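Local coordinates for IroE protein (Escherichia coli, PDB 2GZS) that hydrolyses the trilactone siderophore enterobactin and its glucosylated salmochelin forms, preferring the iron-free molecules and tending to cut the ring just once to give linear trimers, at residues T37-L49 with V132-W146. Residues are numbered along the deposited sequence; the frame is centred on the assembly and turned at random.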
# COMPACT_ATOMS: atom_id res chain seq x y z
N THR A 37 -19.85 7.51 11.87
CA THR A 37 -19.01 7.92 13.01
C THR A 37 -17.92 6.90 13.35
O THR A 37 -18.14 5.70 13.21
CB THR A 37 -19.98 8.21 14.18
OG1 THR A 37 -20.75 9.38 13.79
CG2 THR A 37 -19.28 8.56 15.47
N ALA A 38 -16.75 7.35 13.71
CA ALA A 38 -15.60 6.46 13.98
C ALA A 38 -15.79 5.70 15.27
O ALA A 38 -16.42 6.28 16.16
CB ALA A 38 -14.34 7.29 14.13
N PRO A 39 -15.26 4.50 15.39
CA PRO A 39 -15.29 3.85 16.72
C PRO A 39 -14.56 4.73 17.72
O PRO A 39 -13.76 5.59 17.35
CB PRO A 39 -14.53 2.56 16.49
CG PRO A 39 -14.31 2.42 15.04
CD PRO A 39 -14.59 3.72 14.36
N ALA A 40 -14.77 4.53 19.05
CA ALA A 40 -14.07 5.42 19.97
C ALA A 40 -12.57 5.39 19.85
O ALA A 40 -11.78 6.32 20.02
CB ALA A 40 -14.47 5.03 21.40
N SER A 41 -12.05 4.19 19.47
CA SER A 41 -10.58 4.12 19.35
C SER A 41 -10.10 4.68 18.00
O SER A 41 -8.88 4.78 17.80
CB SER A 41 -10.13 2.67 19.58
OG SER A 41 -11.09 1.81 18.94
N GLY A 42 -11.01 5.05 17.12
CA GLY A 42 -10.59 5.75 15.89
C GLY A 42 -10.79 4.88 14.65
O GLY A 42 -11.01 3.69 14.72
N TYR A 43 -10.72 5.59 13.50
CA TYR A 43 -10.81 4.87 12.23
C TYR A 43 -9.51 4.10 11.93
O TYR A 43 -8.46 4.66 12.23
CB TYR A 43 -11.04 5.83 11.10
CG TYR A 43 -12.32 6.67 11.03
CD1 TYR A 43 -13.53 6.05 10.79
CD2 TYR A 43 -12.15 8.05 11.17
CE1 TYR A 43 -14.69 6.86 10.72
CE2 TYR A 43 -13.29 8.85 11.09
CZ TYR A 43 -14.47 8.21 10.88
OH TYR A 43 -15.56 9.08 10.80
N PRO A 44 -9.66 2.90 11.38
CA PRO A 44 -8.45 2.30 10.74
C PRO A 44 -8.11 3.19 9.57
O PRO A 44 -8.95 3.94 9.07
CB PRO A 44 -8.96 0.98 10.21
CG PRO A 44 -10.28 0.72 10.85
CD PRO A 44 -10.81 2.06 11.21
N ILE A 45 -6.85 3.08 9.04
CA ILE A 45 -6.54 3.95 7.92
C ILE A 45 -5.61 3.19 6.96
O ILE A 45 -4.70 2.52 7.48
CB ILE A 45 -5.88 5.28 8.38
CG1 ILE A 45 -5.64 6.27 7.23
CG2 ILE A 45 -4.60 5.04 9.22
CD1 ILE A 45 -5.21 7.68 7.70
N LEU A 46 -5.89 3.29 5.66
CA LEU A 46 -5.07 2.52 4.71
C LEU A 46 -4.49 3.52 3.71
O LEU A 46 -5.25 4.22 3.05
CB LEU A 46 -5.95 1.47 4.05
CG LEU A 46 -5.14 0.51 3.12
CD1 LEU A 46 -4.02 -0.25 3.79
CD2 LEU A 46 -6.12 -0.44 2.45
N TYR A 47 -3.16 3.57 3.64
CA TYR A 47 -2.40 4.37 2.70
C TYR A 47 -2.15 3.54 1.43
O TYR A 47 -1.71 2.38 1.63
CB TYR A 47 -1.07 4.80 3.33
CG TYR A 47 -1.24 5.90 4.39
CD1 TYR A 47 -1.00 7.22 4.04
CD2 TYR A 47 -1.66 5.53 5.65
CE1 TYR A 47 -1.16 8.26 4.98
CE2 TYR A 47 -1.81 6.57 6.57
CZ TYR A 47 -1.56 7.86 6.23
OH TYR A 47 -1.74 8.87 7.20
N MSE A 48 -2.47 4.06 0.28
CA MSE A 48 -2.49 3.26 -0.94
C MSE A 48 -1.69 3.94 -2.04
O MSE A 48 -1.91 5.09 -2.39
CB MSE A 48 -3.97 3.11 -1.41
CG MSE A 48 -4.76 2.44 -0.23
SE MSE A 48 -6.55 1.89 -0.77
CE MSE A 48 -6.41 3.64 -1.52
N LEU A 49 -0.71 3.16 -2.57
CA LEU A 49 0.06 3.74 -3.67
C LEU A 49 -0.72 3.71 -5.00
O LEU A 49 -1.83 3.19 -5.10
CB LEU A 49 1.35 2.94 -3.83
CG LEU A 49 2.24 2.85 -2.57
CD1 LEU A 49 3.65 2.33 -2.98
CD2 LEU A 49 2.33 4.00 -1.66
N VAL A 132 -2.23 14.48 6.69
CA VAL A 132 -3.61 14.07 6.38
C VAL A 132 -4.29 13.48 7.63
O VAL A 132 -5.55 13.49 7.63
CB VAL A 132 -3.65 13.09 5.18
CG1 VAL A 132 -2.97 13.68 3.95
CG2 VAL A 132 -3.00 11.79 5.59
N GLU A 133 -3.59 13.03 8.66
CA GLU A 133 -4.22 12.54 9.88
C GLU A 133 -4.61 13.65 10.86
O GLU A 133 -5.34 13.35 11.83
CB GLU A 133 -3.23 11.57 10.57
CG GLU A 133 -3.18 10.26 9.76
CD GLU A 133 -2.40 9.17 10.46
OE1 GLU A 133 -2.15 9.13 11.70
OE2 GLU A 133 -1.93 8.20 9.76
N GLN A 134 -4.14 14.89 10.63
CA GLN A 134 -4.53 15.97 11.54
C GLN A 134 -6.02 16.14 11.51
O GLN A 134 -6.75 16.14 10.54
CB GLN A 134 -3.81 17.26 11.11
CG GLN A 134 -2.32 17.23 11.39
CD GLN A 134 -1.65 18.47 10.80
OE1 GLN A 134 -2.34 19.42 10.45
NE2 GLN A 134 -0.33 18.43 10.71
N GLY A 135 -6.56 16.31 12.73
CA GLY A 135 -8.00 16.54 12.74
C GLY A 135 -8.83 15.27 12.63
O GLY A 135 -10.09 15.36 12.59
N LEU A 136 -8.20 14.10 12.61
CA LEU A 136 -8.99 12.85 12.55
C LEU A 136 -8.68 11.95 13.73
O LEU A 136 -7.57 11.86 14.27
CB LEU A 136 -8.70 12.06 11.26
CG LEU A 136 -9.07 12.74 9.95
CD1 LEU A 136 -8.60 11.89 8.77
CD2 LEU A 136 -10.56 13.00 9.90
N ASN A 137 -9.72 11.23 14.19
CA ASN A 137 -9.49 10.21 15.19
C ASN A 137 -9.08 8.91 14.46
O ASN A 137 -9.97 8.24 13.95
CB ASN A 137 -10.71 9.93 16.06
CG ASN A 137 -10.43 8.96 17.19
OD1 ASN A 137 -9.30 8.68 17.62
ND2 ASN A 137 -11.51 8.40 17.74
N ILE A 138 -7.77 8.68 14.50
CA ILE A 138 -7.20 7.52 13.78
C ILE A 138 -6.74 6.48 14.78
O ILE A 138 -6.09 6.86 15.77
CB ILE A 138 -6.00 8.00 12.94
CG1 ILE A 138 -6.39 8.99 11.86
CG2 ILE A 138 -5.31 6.74 12.38
CD1 ILE A 138 -7.44 8.44 10.91
N ASP A 139 -7.10 5.23 14.55
CA ASP A 139 -6.60 4.14 15.36
C ASP A 139 -5.20 3.76 14.86
O ASP A 139 -5.11 3.06 13.83
CB ASP A 139 -7.49 2.92 15.28
CG ASP A 139 -7.06 1.86 16.27
OD1 ASP A 139 -5.92 1.88 16.77
OD2 ASP A 139 -7.88 0.97 16.57
N ARG A 140 -4.24 4.22 15.61
CA ARG A 140 -2.87 4.08 15.04
C ARG A 140 -2.46 2.63 14.96
O ARG A 140 -1.64 2.23 14.12
CB ARG A 140 -1.85 4.95 15.77
CG ARG A 140 -2.03 6.41 15.42
CD ARG A 140 -1.24 7.28 16.39
NE ARG A 140 -1.22 8.69 16.00
CZ ARG A 140 -0.50 9.61 16.65
NH1 ARG A 140 0.21 9.25 17.71
NH2 ARG A 140 -0.51 10.88 16.25
N GLN A 141 -3.04 1.78 15.78
CA GLN A 141 -2.67 0.35 15.69
C GLN A 141 -3.22 -0.28 14.44
O GLN A 141 -2.90 -1.44 14.18
CB GLN A 141 -3.18 -0.33 16.97
CG GLN A 141 -2.58 0.27 18.25
CD GLN A 141 -2.84 -0.69 19.41
OE1 GLN A 141 -3.76 -0.51 20.20
NE2 GLN A 141 -2.00 -1.72 19.44
N ARG A 142 -4.06 0.39 13.68
CA ARG A 142 -4.78 -0.09 12.53
C ARG A 142 -4.36 0.76 11.31
O ARG A 142 -5.19 0.99 10.45
CB ARG A 142 -6.30 -0.00 12.70
CG ARG A 142 -6.83 -0.91 13.84
CD ARG A 142 -7.17 -2.27 13.29
NE ARG A 142 -8.50 -2.49 12.80
CZ ARG A 142 -9.73 -2.17 13.16
NH1 ARG A 142 -10.01 -1.46 14.25
NH2 ARG A 142 -10.76 -2.57 12.40
N ARG A 143 -3.13 1.22 11.30
CA ARG A 143 -2.59 1.93 10.12
C ARG A 143 -1.96 0.94 9.15
O ARG A 143 -1.08 0.19 9.55
CB ARG A 143 -1.55 2.95 10.60
CG ARG A 143 -1.07 3.84 9.46
CD ARG A 143 -0.07 4.80 10.01
NE ARG A 143 -0.54 5.97 10.81
CZ ARG A 143 0.06 6.29 11.96
NH1 ARG A 143 1.11 5.67 12.51
NH2 ARG A 143 -0.35 7.33 12.68
N GLY A 144 -2.46 0.98 7.91
CA GLY A 144 -1.93 -0.01 6.92
C GLY A 144 -1.45 0.73 5.69
O GLY A 144 -1.65 1.89 5.42
N LEU A 145 -0.66 -0.06 4.90
CA LEU A 145 -0.01 0.39 3.66
C LEU A 145 -0.28 -0.65 2.57
O LEU A 145 -0.06 -1.84 2.88
CB LEU A 145 1.50 0.56 3.93
CG LEU A 145 2.30 0.96 2.62
CD1 LEU A 145 1.97 2.38 2.22
CD2 LEU A 145 3.77 0.84 2.97
N TRP A 146 -0.67 -0.27 1.39
CA TRP A 146 -0.90 -1.18 0.26
C TRP A 146 -0.23 -0.63 -0.98
O TRP A 146 -0.22 0.55 -1.27
CB TRP A 146 -2.46 -1.27 -0.02
CG TRP A 146 -2.77 -2.06 -1.29
CD1 TRP A 146 -2.98 -3.42 -1.38
CD2 TRP A 146 -2.88 -1.51 -2.62
NE1 TRP A 146 -3.20 -3.71 -2.71
CE2 TRP A 146 -3.16 -2.62 -3.50
CE3 TRP A 146 -2.76 -0.21 -3.16
CZ2 TRP A 146 -3.33 -2.42 -4.89
CZ3 TRP A 146 -2.94 -0.03 -4.56
CH2 TRP A 146 -3.22 -1.15 -5.36
O HOH W 1 -10.48 1.29 15.94
O HOH W 2 -6.68 4.15 19.16
O HOH W 3 -6.88 6.59 18.77
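Y47 reaches from strand 43-48 to E133, its hydroxyl donating to OE2 (Y47 OH to E133 OE2 2.7 Å). It meets that oxygen on the anti side, ring and carboxylate planes 45° apart. The syn lone pairs of OE1 and OE2 serve R143, which grips the carboxylate side-on through NH2 and NE (R143 NH2 to E133 OE1 2.7 Å). Three bonds, two of them on OE2, thus hold the carboxylate's rotation and probably favour its charged form; R143 NH1 is held by the carbonyl of Y164. I45 lies on the same sheet face as Y47 and R143: with CG1 anti to the backbone N (chi1 -176°), CD1 extends to E133 CG, while CG2 packs on I138 CG2 and R143 CG, each at 3.7 Å. P44 CG sits over the centre of one face of the R142 guanidinium, 3.6 Å above its plane. N137 ND2 donates to A40 O (3.1 Å), and one water joins S41 OG, G42 O and D139 OD2. On the face carrying L46 and W146, L46 CD1 lies against the backbone of G144 (3.3 Å to its C), W146 CE3 touches M48 CB (3.9 Å), and the indole meets the F251 ring of helix 247-262 edge-to-face. Y43 pairs with strand 138-139; after the turn at 140-142 the parallel ladder runs from I45 N-R142 O to L49 N-W146 O. Strands 43-48 and 143-148 are central neighbours in the alpha/beta-hydrolase sheet, the latter leading into the nucleophile elbow of active-site S149.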